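Local coordinates for acetoacetate decarboxylase (Sphingomonas wittichii, PDB 5UPB), which belongs to the acetoacetate decarboxylase-like lyases and probably acts on oxo-acid-type substrates by way of a Schiff-base intermediate, as relatives in that superfamily do, at residues A[20-26]-A[60-66]; A[28-34]-A[235-241]; A[47-53]-A[88-92]; A[77-83]-A[104-110]. All coordinates share one frame. Numbering follows the deposited sequence.

Contact 1 of 4, residues A[20-26]-A[60-66]; sequences LYGWGAD and AFQSTSE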
# COMPACT_ATOMS: atom_id res chain seq x y z
N LEU A 20 -12.79 -8.57 24.95
CA LEU A 20 -13.84 -7.71 24.43
C LEU A 20 -13.21 -6.46 23.78
O LEU A 20 -12.28 -5.86 24.31
CB LEU A 20 -14.79 -7.31 25.55
CG LEU A 20 -15.67 -8.45 26.12
CD1 LEU A 20 -16.48 -7.95 27.31
CD2 LEU A 20 -16.60 -9.10 25.09
N TYR A 21 -13.74 -6.05 22.65
CA TYR A 21 -13.29 -4.82 22.01
C TYR A 21 -14.37 -3.75 21.98
O TYR A 21 -15.57 -4.04 22.06
CB TYR A 21 -12.84 -5.09 20.60
CG TYR A 21 -11.42 -5.63 20.60
CD1 TYR A 21 -11.13 -6.94 20.97
CD2 TYR A 21 -10.37 -4.82 20.20
CE1 TYR A 21 -9.81 -7.41 20.97
CE2 TYR A 21 -9.07 -5.27 20.18
CZ TYR A 21 -8.80 -6.56 20.56
OH TYR A 21 -7.48 -6.94 20.53
N GLY A 22 -13.91 -2.49 21.93
CA GLY A 22 -14.77 -1.37 21.63
C GLY A 22 -14.29 -0.69 20.37
O GLY A 22 -13.09 -0.61 20.11
N TRP A 23 -15.24 -0.14 19.63
CA TRP A 23 -15.03 0.57 18.39
C TRP A 23 -15.63 1.96 18.43
O TRP A 23 -16.74 2.16 18.94
CB TRP A 23 -15.71 -0.16 17.22
CG TRP A 23 -15.05 -1.44 16.74
CD1 TRP A 23 -14.32 -1.58 15.59
CD2 TRP A 23 -15.13 -2.74 17.34
NE1 TRP A 23 -13.93 -2.91 15.44
CE2 TRP A 23 -14.42 -3.64 16.51
CE3 TRP A 23 -15.76 -3.24 18.50
CZ2 TRP A 23 -14.30 -5.00 16.81
CZ3 TRP A 23 -15.66 -4.59 18.80
CH2 TRP A 23 -14.92 -5.46 17.95
N GLY A 24 -14.94 2.92 17.82
CA GLY A 24 -15.58 4.12 17.32
C GLY A 24 -15.35 4.25 15.83
O GLY A 24 -14.33 3.79 15.30
N ALA A 25 -16.31 4.84 15.15
CA ALA A 25 -16.26 4.87 13.69
C ALA A 25 -17.01 6.06 13.14
O ALA A 25 -18.01 6.52 13.72
CB ALA A 25 -16.86 3.60 13.08
N ASP A 26 -16.54 6.53 12.00
CA ASP A 26 -17.30 7.42 11.14
C ASP A 26 -17.75 6.65 9.91
O ASP A 26 -16.94 5.94 9.30
CB ASP A 26 -16.48 8.65 10.77
CG ASP A 26 -16.03 9.45 11.98
OD1 ASP A 26 -16.73 9.44 13.01
OD2 ASP A 26 -15.00 10.10 11.91
N ALA A 60 -14.50 4.49 8.51
CA ALA A 60 -13.20 4.58 9.18
C ALA A 60 -13.38 4.19 10.63
O ALA A 60 -14.12 4.87 11.38
CB ALA A 60 -12.63 6.00 9.03
N PHE A 61 -12.71 3.11 11.03
CA PHE A 61 -12.91 2.46 12.32
C PHE A 61 -11.68 2.58 13.19
O PHE A 61 -10.54 2.59 12.71
CB PHE A 61 -13.26 0.96 12.15
CG PHE A 61 -14.56 0.70 11.50
CD1 PHE A 61 -14.70 0.82 10.13
CD2 PHE A 61 -15.67 0.37 12.26
CE1 PHE A 61 -15.96 0.61 9.52
CE2 PHE A 61 -16.90 0.17 11.66
CZ PHE A 61 -17.04 0.29 10.29
N GLN A 62 -11.93 2.62 14.48
CA GLN A 62 -10.88 2.65 15.50
C GLN A 62 -11.27 1.68 16.61
O GLN A 62 -12.28 1.89 17.31
CB GLN A 62 -10.69 4.07 16.01
CG GLN A 62 -9.45 4.27 16.88
CD GLN A 62 -9.70 3.84 18.31
OE1 GLN A 62 -10.47 4.46 19.04
NE2 GLN A 62 -9.08 2.76 18.69
N SER A 63 -10.51 0.59 16.78
CA SER A 63 -10.85 -0.45 17.74
C SER A 63 -9.79 -0.53 18.84
O SER A 63 -8.62 -0.18 18.64
CB SER A 63 -11.01 -1.81 17.06
OG SER A 63 -9.76 -2.20 16.51
N THR A 64 -10.25 -0.94 20.02
CA THR A 64 -9.43 -1.02 21.23
C THR A 64 -9.83 -2.22 22.07
O THR A 64 -11.01 -2.40 22.39
CB THR A 64 -9.58 0.24 22.07
OG1 THR A 64 -9.27 1.37 21.27
CG2 THR A 64 -8.67 0.21 23.27
N SER A 65 -8.83 -2.97 22.52
CA SER A 65 -9.04 -4.10 23.41
C SER A 65 -9.21 -3.61 24.83
O SER A 65 -8.45 -2.76 25.31
CB SER A 65 -7.84 -5.05 23.35
OG SER A 65 -7.94 -6.09 24.30
N GLU A 66 -10.23 -4.16 25.51
CA GLU A 66 -10.55 -3.74 26.87
C GLU A 66 -9.41 -4.03 27.84
O GLU A 66 -9.28 -3.35 28.87
CB GLU A 66 -11.84 -4.44 27.31
CG GLU A 66 -12.43 -3.88 28.59
CD GLU A 66 -13.94 -3.69 28.52
OE1 GLU A 66 -14.60 -4.34 27.68
OE2 GLU A 66 -14.46 -2.87 29.30

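Contact 2 of 4, residues A[28-34]-A[235-241]; sequences LTVYLRC and HEVLAGV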
# COMPACT_ATOMS: atom_id res chain seq x y z
N LEU A 28 -20.16 6.28 6.22
CA LEU A 28 -20.95 6.73 5.07
C LEU A 28 -21.78 5.54 4.61
O LEU A 28 -21.23 4.47 4.31
CB LEU A 28 -20.03 7.22 3.95
CG LEU A 28 -20.68 7.41 2.58
CD1 LEU A 28 -21.78 8.48 2.67
CD2 LEU A 28 -19.63 7.81 1.52
N THR A 29 -23.10 5.72 4.58
CA THR A 29 -24.01 4.63 4.26
C THR A 29 -25.03 5.04 3.21
O THR A 29 -25.63 6.12 3.30
CB THR A 29 -24.71 4.15 5.53
OG1 THR A 29 -23.72 3.71 6.47
CG2 THR A 29 -25.68 3.01 5.24
N VAL A 30 -25.23 4.15 2.23
CA VAL A 30 -26.27 4.29 1.23
C VAL A 30 -27.16 3.06 1.30
O VAL A 30 -26.69 1.92 1.23
CB VAL A 30 -25.69 4.48 -0.17
CG1 VAL A 30 -26.84 4.47 -1.20
CG2 VAL A 30 -24.90 5.76 -0.22
N TYR A 31 -28.45 3.30 1.45
CA TYR A 31 -29.43 2.24 1.44
C TYR A 31 -29.97 2.03 0.02
O TYR A 31 -30.13 2.99 -0.75
CB TYR A 31 -30.57 2.59 2.39
CG TYR A 31 -30.09 2.66 3.81
CD1 TYR A 31 -29.77 1.49 4.51
CD2 TYR A 31 -29.99 3.88 4.47
CE1 TYR A 31 -29.30 1.55 5.82
CE2 TYR A 31 -29.53 3.95 5.78
CZ TYR A 31 -29.21 2.78 6.46
OH TYR A 31 -28.78 2.85 7.76
N LEU A 32 -30.18 0.77 -0.31
CA LEU A 32 -30.57 0.31 -1.63
C LEU A 32 -31.64 -0.75 -1.50
O LEU A 32 -31.76 -1.42 -0.47
CB LEU A 32 -29.41 -0.35 -2.39
CG LEU A 32 -28.06 0.30 -2.40
CD1 LEU A 32 -27.12 -0.70 -2.99
CD2 LEU A 32 -28.14 1.56 -3.22
N ARG A 33 -32.33 -1.00 -2.61
CA ARG A 33 -33.22 -2.15 -2.73
C ARG A 33 -32.85 -2.87 -4.01
O ARG A 33 -32.74 -2.25 -5.07
CB ARG A 33 -34.69 -1.75 -2.75
CG ARG A 33 -35.65 -2.96 -2.73
CD ARG A 33 -37.12 -2.54 -2.61
NE ARG A 33 -37.35 -1.69 -1.43
CZ ARG A 33 -37.81 -0.44 -1.46
NH1 ARG A 33 -38.13 0.15 -2.61
NH2 ARG A 33 -37.96 0.22 -0.32
N CYS A 34 -32.54 -4.16 -3.90
CA CYS A 34 -32.28 -5.03 -5.03
C CYS A 34 -33.38 -6.07 -5.11
O CYS A 34 -34.28 -6.14 -4.25
CB CYS A 34 -30.91 -5.71 -4.93
SG CYS A 34 -29.52 -4.60 -4.83
N HIS A 235 -30.42 -1.99 -8.84
CA HIS A 235 -30.91 -1.53 -7.55
C HIS A 235 -31.68 -0.23 -7.71
O HIS A 235 -31.57 0.49 -8.71
CB HIS A 235 -29.79 -1.33 -6.55
CG HIS A 235 -28.73 -0.39 -7.01
ND1 HIS A 235 -27.46 -0.80 -7.34
CD2 HIS A 235 -28.78 0.94 -7.24
CE1 HIS A 235 -26.75 0.25 -7.74
NE2 HIS A 235 -27.53 1.32 -7.69
N GLU A 236 -32.45 0.06 -6.68
CA GLU A 236 -33.08 1.34 -6.45
C GLU A 236 -32.34 2.00 -5.30
O GLU A 236 -32.15 1.38 -4.25
CB GLU A 236 -34.56 1.19 -6.10
CG GLU A 236 -35.26 2.52 -5.77
CD GLU A 236 -36.71 2.35 -5.27
OE1 GLU A 236 -37.36 3.39 -4.96
OE2 GLU A 236 -37.17 1.19 -5.14
N VAL A 237 -31.89 3.23 -5.51
CA VAL A 237 -31.19 3.97 -4.46
C VAL A 237 -32.24 4.64 -3.57
O VAL A 237 -33.06 5.42 -4.04
CB VAL A 237 -30.24 5.00 -5.07
CG1 VAL A 237 -29.47 5.69 -3.98
CG2 VAL A 237 -29.28 4.33 -6.06
N LEU A 238 -32.22 4.32 -2.29
CA LEU A 238 -33.26 4.78 -1.37
C LEU A 238 -32.86 6.02 -0.58
O LEU A 238 -33.62 6.98 -0.51
CB LEU A 238 -33.62 3.66 -0.39
CG LEU A 238 -34.04 2.34 -1.03
CD1 LEU A 238 -34.26 1.29 0.05
CD2 LEU A 238 -35.32 2.51 -1.86
N ALA A 239 -31.70 6.00 0.05
CA ALA A 239 -31.34 7.08 0.96
C ALA A 239 -29.85 7.04 1.23
O ALA A 239 -29.19 6.03 1.00
CB ALA A 239 -32.09 6.96 2.28
N GLY A 240 -29.34 8.15 1.74
CA GLY A 240 -27.96 8.21 2.16
C GLY A 240 -27.84 8.94 3.48
O GLY A 240 -28.65 9.82 3.80
N VAL A 241 -26.84 8.53 4.26
CA VAL A 241 -26.58 9.12 5.57
C VAL A 241 -25.10 8.95 5.91
O VAL A 241 -24.44 8.01 5.45
CB VAL A 241 -27.48 8.47 6.64
CG1 VAL A 241 -27.09 7.03 6.84
CG2 VAL A 241 -27.40 9.22 7.94

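Contact 3 of 4, residues A[47-53]-A[88-92]; sequences LKVADGL and IACTH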
# COMPACT_ATOMS: atom_id res chain seq x y z
N LEU A 47 -31.15 -18.18 6.60
CA LEU A 47 -31.47 -16.76 6.55
C LEU A 47 -32.40 -16.50 5.38
O LEU A 47 -32.21 -17.02 4.28
CB LEU A 47 -30.22 -15.89 6.41
CG LEU A 47 -29.17 -16.00 7.52
CD1 LEU A 47 -28.04 -14.99 7.28
CD2 LEU A 47 -29.84 -15.79 8.88
N LYS A 48 -33.38 -15.65 5.62
CA LYS A 48 -34.39 -15.32 4.63
C LYS A 48 -34.25 -13.84 4.29
O LYS A 48 -34.16 -13.00 5.19
CB LYS A 48 -35.80 -15.61 5.16
CG LYS A 48 -36.90 -15.55 4.11
CD LYS A 48 -36.80 -16.70 3.11
CE LYS A 48 -38.05 -16.83 2.26
NZ LYS A 48 -37.93 -17.94 1.29
N VAL A 49 -34.16 -13.55 3.00
CA VAL A 49 -34.00 -12.16 2.60
C VAL A 49 -35.25 -11.38 3.05
O VAL A 49 -36.36 -11.92 3.12
CB VAL A 49 -33.77 -12.10 1.07
CG1 VAL A 49 -35.04 -12.54 0.29
CG2 VAL A 49 -33.31 -10.73 0.65
N ALA A 50 -35.08 -10.09 3.30
CA ALA A 50 -36.22 -9.24 3.60
C ALA A 50 -36.75 -8.75 2.26
O ALA A 50 -36.74 -9.51 1.29
CB ALA A 50 -35.85 -8.09 4.54
N ASP A 51 -37.21 -7.51 2.17
CA ASP A 51 -37.83 -7.07 0.93
C ASP A 51 -36.81 -6.66 -0.14
O ASP A 51 -37.19 -6.10 -1.16
CB ASP A 51 -38.79 -5.90 1.21
CG ASP A 51 -38.07 -4.65 1.71
OD1 ASP A 51 -36.82 -4.66 1.81
OD2 ASP A 51 -38.77 -3.65 1.98
N GLY A 52 -35.54 -7.00 0.04
CA GLY A 52 -34.50 -6.58 -0.88
C GLY A 52 -33.67 -5.41 -0.38
O GLY A 52 -32.73 -5.01 -1.07
N LEU A 53 -34.01 -4.85 0.78
CA LEU A 53 -33.19 -3.79 1.36
C LEU A 53 -31.77 -4.29 1.54
O LEU A 53 -31.55 -5.41 2.00
CB LEU A 53 -33.74 -3.37 2.72
CG LEU A 53 -32.85 -2.38 3.50
CD1 LEU A 53 -32.71 -1.02 2.78
CD2 LEU A 53 -33.34 -2.21 4.92
N ILE A 88 -26.96 -7.35 3.42
CA ILE A 88 -28.30 -7.74 2.98
C ILE A 88 -29.23 -7.81 4.18
O ILE A 88 -28.92 -8.49 5.17
CB ILE A 88 -28.25 -9.10 2.26
CG1 ILE A 88 -27.30 -8.99 1.06
CG2 ILE A 88 -29.66 -9.56 1.86
CD1 ILE A 88 -26.97 -10.33 0.40
N ALA A 89 -30.36 -7.12 4.11
CA ALA A 89 -31.35 -7.24 5.17
C ALA A 89 -32.01 -8.60 5.08
O ALA A 89 -32.37 -9.05 3.99
CB ALA A 89 -32.38 -6.12 5.08
N CYS A 90 -32.14 -9.27 6.22
CA CYS A 90 -32.64 -10.64 6.26
C CYS A 90 -33.22 -10.93 7.65
O CYS A 90 -33.24 -10.08 8.54
CB CYS A 90 -31.55 -11.64 5.89
SG CYS A 90 -30.08 -11.57 6.94
N THR A 91 -33.72 -12.16 7.80
CA THR A 91 -34.31 -12.64 9.05
C THR A 91 -33.85 -14.06 9.33
O THR A 91 -33.60 -14.85 8.41
CB THR A 91 -35.84 -12.63 9.00
OG1 THR A 91 -36.28 -13.29 7.80
CG2 THR A 91 -36.34 -11.23 9.02
N HIS A 92 -33.76 -14.37 10.61
CA HIS A 92 -33.56 -15.73 11.12
C HIS A 92 -34.74 -15.98 12.04
O HIS A 92 -34.81 -15.41 13.13
CB HIS A 92 -32.23 -15.87 11.86
CG HIS A 92 -31.98 -17.26 12.38
ND1 HIS A 92 -31.99 -17.57 13.72
CD2 HIS A 92 -31.68 -18.41 11.73
CE1 HIS A 92 -31.75 -18.85 13.88
NE2 HIS A 92 -31.54 -19.39 12.69
O HOH W 1 -33.31 -7.61 1.84

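Contact 4 of 4, residues A[77-83]-A[104-110]; sequences AGAVYNE and WVDKEWS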
# COMPACT_ATOMS: atom_id res chain seq x y z
N ALA A 77 -0.96 1.56 13.98
CA ALA A 77 -1.57 0.89 12.85
C ALA A 77 -2.39 -0.33 13.27
O ALA A 77 -3.25 -0.78 12.50
CB ALA A 77 -0.50 0.46 11.83
N GLY A 78 -2.17 -0.85 14.46
CA GLY A 78 -3.02 -1.90 14.96
C GLY A 78 -4.30 -1.46 15.59
O GLY A 78 -5.08 -2.30 16.03
N ALA A 79 -4.58 -0.16 15.54
CA ALA A 79 -5.73 0.41 16.25
C ALA A 79 -6.75 1.06 15.33
O ALA A 79 -7.82 1.50 15.82
CB ALA A 79 -5.24 1.45 17.25
N VAL A 80 -6.47 1.11 14.02
CA VAL A 80 -7.35 1.77 13.06
C VAL A 80 -7.44 0.92 11.82
O VAL A 80 -6.47 0.25 11.43
CB VAL A 80 -6.89 3.20 12.68
CG1 VAL A 80 -7.04 4.14 13.88
CG2 VAL A 80 -5.44 3.20 12.20
N TYR A 81 -8.60 0.98 11.19
CA TYR A 81 -8.78 0.34 9.89
C TYR A 81 -9.94 0.98 9.16
O TYR A 81 -10.80 1.61 9.76
CB TYR A 81 -8.99 -1.15 10.03
CG TYR A 81 -10.29 -1.56 10.68
CD1 TYR A 81 -10.38 -1.70 12.07
CD2 TYR A 81 -11.43 -1.82 9.93
CE1 TYR A 81 -11.55 -2.13 12.68
CE2 TYR A 81 -12.63 -2.23 10.56
CZ TYR A 81 -12.66 -2.41 11.91
OH TYR A 81 -13.80 -2.82 12.57
N ASN A 82 -9.94 0.81 7.84
CA ASN A 82 -11.07 1.22 7.02
C ASN A 82 -11.75 -0.01 6.47
O ASN A 82 -11.11 -1.03 6.19
CB ASN A 82 -10.61 2.11 5.89
CG ASN A 82 -9.82 3.27 6.39
OD1 ASN A 82 -10.36 4.13 7.06
ND2 ASN A 82 -8.51 3.20 6.24
N GLU A 83 -13.04 0.14 6.22
CA GLU A 83 -13.85 -0.99 5.78
C GLU A 83 -14.98 -0.53 4.88
O GLU A 83 -15.59 0.52 5.10
CB GLU A 83 -14.41 -1.72 6.99
CG GLU A 83 -15.24 -2.94 6.66
CD GLU A 83 -15.57 -3.74 7.93
OE1 GLU A 83 -14.69 -4.50 8.40
OE2 GLU A 83 -16.67 -3.59 8.50
N TRP A 104 -14.78 -5.59 2.50
CA TRP A 104 -13.36 -5.37 2.24
C TRP A 104 -12.82 -4.47 3.34
O TRP A 104 -13.45 -3.46 3.69
CB TRP A 104 -13.12 -4.73 0.85
CG TRP A 104 -13.65 -5.56 -0.33
CD1 TRP A 104 -12.92 -6.45 -1.11
CD2 TRP A 104 -14.99 -5.58 -0.84
NE1 TRP A 104 -13.74 -6.99 -2.07
CE2 TRP A 104 -15.01 -6.48 -1.93
CE3 TRP A 104 -16.17 -4.92 -0.49
CZ2 TRP A 104 -16.16 -6.75 -2.66
CZ3 TRP A 104 -17.32 -5.18 -1.24
CH2 TRP A 104 -17.29 -6.10 -2.32
N VAL A 105 -11.67 -4.85 3.92
CA VAL A 105 -11.05 -4.14 5.03
C VAL A 105 -9.58 -4.00 4.67
O VAL A 105 -9.05 -4.73 3.82
CB VAL A 105 -11.29 -4.90 6.38
CG1 VAL A 105 -10.56 -6.25 6.42
CG2 VAL A 105 -10.88 -4.07 7.56
N ASP A 106 -8.89 -3.06 5.32
CA ASP A 106 -7.48 -2.86 4.96
C ASP A 106 -6.50 -3.25 6.05
O ASP A 106 -5.34 -2.86 5.98
CB ASP A 106 -7.21 -1.43 4.49
CG ASP A 106 -7.52 -0.37 5.53
OD1 ASP A 106 -7.78 -0.73 6.68
OD2 ASP A 106 -7.42 0.83 5.20
N LYS A 107 -6.93 -4.04 7.04
CA LYS A 107 -6.04 -4.57 8.06
C LYS A 107 -6.43 -6.03 8.27
O LYS A 107 -7.60 -6.34 8.48
CB LYS A 107 -6.16 -3.77 9.38
CG LYS A 107 -5.67 -2.34 9.31
CD LYS A 107 -4.17 -2.28 9.13
CE LYS A 107 -3.64 -0.89 8.80
NZ LYS A 107 -4.09 0.05 9.92
N GLU A 108 -5.46 -6.93 8.21
CA GLU A 108 -5.83 -8.34 8.25
C GLU A 108 -6.26 -8.79 9.63
O GLU A 108 -6.97 -9.81 9.73
CB GLU A 108 -4.67 -9.23 7.69
CG GLU A 108 -3.69 -9.80 8.68
CD GLU A 108 -2.73 -8.75 9.27
OE1 GLU A 108 -3.19 -7.78 9.92
OE2 GLU A 108 -1.49 -8.87 9.10
N TRP A 109 -5.87 -8.09 10.70
CA TRP A 109 -6.41 -8.43 12.02
C TRP A 109 -7.90 -8.21 12.08
O TRP A 109 -8.62 -8.95 12.76
CB TRP A 109 -5.73 -7.66 13.15
CG TRP A 109 -5.42 -6.22 12.91
CD1 TRP A 109 -4.27 -5.70 12.42
CD2 TRP A 109 -6.25 -5.10 13.24
NE1 TRP A 109 -4.34 -4.33 12.37
CE2 TRP A 109 -5.54 -3.93 12.88
CE3 TRP A 109 -7.52 -4.97 13.81
CZ2 TRP A 109 -6.04 -2.65 13.06
CZ3 TRP A 109 -8.05 -3.67 13.97
CH2 TRP A 109 -7.29 -2.53 13.59
N SER A 110 -8.40 -7.24 11.33
CA SER A 110 -9.84 -7.05 11.25
C SER A 110 -10.47 -8.08 10.32
O SER A 110 -11.56 -8.59 10.61
CB SER A 110 -10.14 -5.62 10.78
OG SER A 110 -11.54 -5.46 10.67

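Contact 1 of 4, residues A[20-26]-A[60-66]
Two antiparallel strands can present opposite chemistries on their two faces, and 20-26 with 60-66 shows how. At the outer end L20 O accepts from E66 N (2.9 Å), just beyond the last strand pair. Y21 stands opposite S65 as a non-hydrogen-bonded pair; S65 CB lies over a face of the tyrosine ring, 3.3 Å from Y21 CZ, while the phenol oxygen bonds to D17. G22 follows with a two-way bond to T64: G22 N to T64 O and T64 N to G22 O, both 2.9 Å. W23 returns to the face of Y21, and S63 CB makes a CH-pi contact 3.7 Å from the centroid of the W23 five-membered ring. G24 repeats the exchange with Q62, G24 N to Q62 O at 2.9 Å and Q62 N to G24 O at 2.8 Å. The A25 methyl carbon CB sits over the F61 ring, 3.9 Å from its centroid; within these segments the last pair is D26 with A60 (D26 N to A60 O, 3.0 Å). Q62 NE2 donates to T64 OG1 (2.9 Å). H132 of the second subunit bonds to D26 and, through its backbone N, to Q62 OE1, which also accepts from N135 of that subunit. The chemistry implies mainly aromatic packing within the subunit on the face of Y21, W23 and F61, and a polar face of D26, Q62 and T64 that also meets the second subunit.

Contact 2 of 4, residues A[28-34]-A[235-241]
A classic beta bulge interrupts the antiparallel pairing of 28-34 with 235-241, a common way for a strand to take up one extra residue. L238 and A239 both face Y31: Y31 O accepts from L238 N at 2.9 Å and only weakly from A239 N at 3.5 Å, whereas Y31 N donates to A239 O at 2.9 Å. Before the bulge the register matches T29 with V241 (T29 N to V241 O, 2.8 Å; V241 N to T29 O, 2.9 Å); beyond it, shifted by one, R33 meets E236 (R33 N to E236 O, 2.9 Å; E236 N to R33 O, 2.8 Å). The same two residues also form a salt bridge, R33 NH1 to E236 OE2 (2.9 Å), and on their face Y31 CE2 touches V241 CG1 (4.1 Å). On the face of V30, L32 and V237, V30 CG1 touches V237 CG1 (4.0 Å) and L32 CD2 lies over the H235 ring, 4.1 Å from H235 CD2; H235 ND1 bonds to F232. The strand 21-34 is held on its other edge by backbone bonds to 53-65, while V30 and L32 pack on P217 and I219 of strand 206-221, and L28 and V30 reach strand 156-166.

Contact 3 of 4, residues A[47-53]-A[88-92]
An Asx turn carries the chain around a corner here, between the short antiparallel pairing of 48-50 with 88-92 and the next strand, 53-65. Within the turn D51 OD1 accepts from L53 N at 3.0 Å. The paired part is a worked example of backbone bookkeeping. K48 N donates to T91 O (2.9 Å), and K48 O takes T91 N (2.8 Å) plus a weak bond from T91 OG1 (3.4 Å). A50 N then gives to A89 O (3.0 Å), while A89 N finds its acceptor past the corner, at L53 O (3.0 Å), so that A89 is gripped by the chain both before and after the turn. Groups facing away from the pairing are served elsewhere: Q40 of helix 36-42 bonds to L47 O and V49 N, and R177 to C90 O. A89 CB packs against A50 CB (4.0 Å) and L53 CB (3.9 Å). In the gap left by the turn, one water donates to L53 O and to A89 O, each at 2.8 Å, and accepts weakly from G52 N at 2.9 Å.

Contact 4 of 4, residues A[77-83]-A[104-110]
This buried contact sits at the open end of the beta hairpin formed by strands 80-92 and 95-105, where the second strand gives way to helix 108-116. E83 and V105 form a non-hydrogen-bonded antiparallel pair, and the pairing is then continued by side chains. D106 N still reaches N82 O (3.1 Å), but N82 N donates to the carboxylate oxygen D106 OD1 (2.9 Å), and N82 ND2 to D106 OD2 (2.8 Å). K107, at the N-cap position of the helix, stretches across so that its NZ atom donates to both A77 O and V80 O, each at 2.8 Å. Between these polar clasps lies Y81: S110 CB makes a CH-pi contact over its ring face, 3.9 Å from the centroid, and Y81 CD1 touches W109 CH2 at 3.5 Å. Around it, Y81 stacks on F61 of strand 53-65, E83 bonds to Y57 of that strand and forms a salt bridge with K121, and the helix start meets the third subunit, where H154 bonds to W109.

In the fold
From the N terminus, strand 21-34 supplies the first segments of contacts 1 and 2 in succession. Contact 1 closes its loop at 60-66, crossing both contact 2 and contact 3, since 28-34 and 47-53 lie inside it and their partners beyond. Contact 4 opens only after contact 1 has closed; it crosses contact 3, whose loop ends at 88-92, and closes at 104-110. Contact 2 closes last, at 235-241, so contacts 3 and 4 are nested within it. All four belong to one large mixed sheet: F61 N lies 2.7 Å from Y81 O where contacts 1 and 4 adjoin, and C34 N lies 3.0 Å from G52 O where contacts 2 and 3 meet.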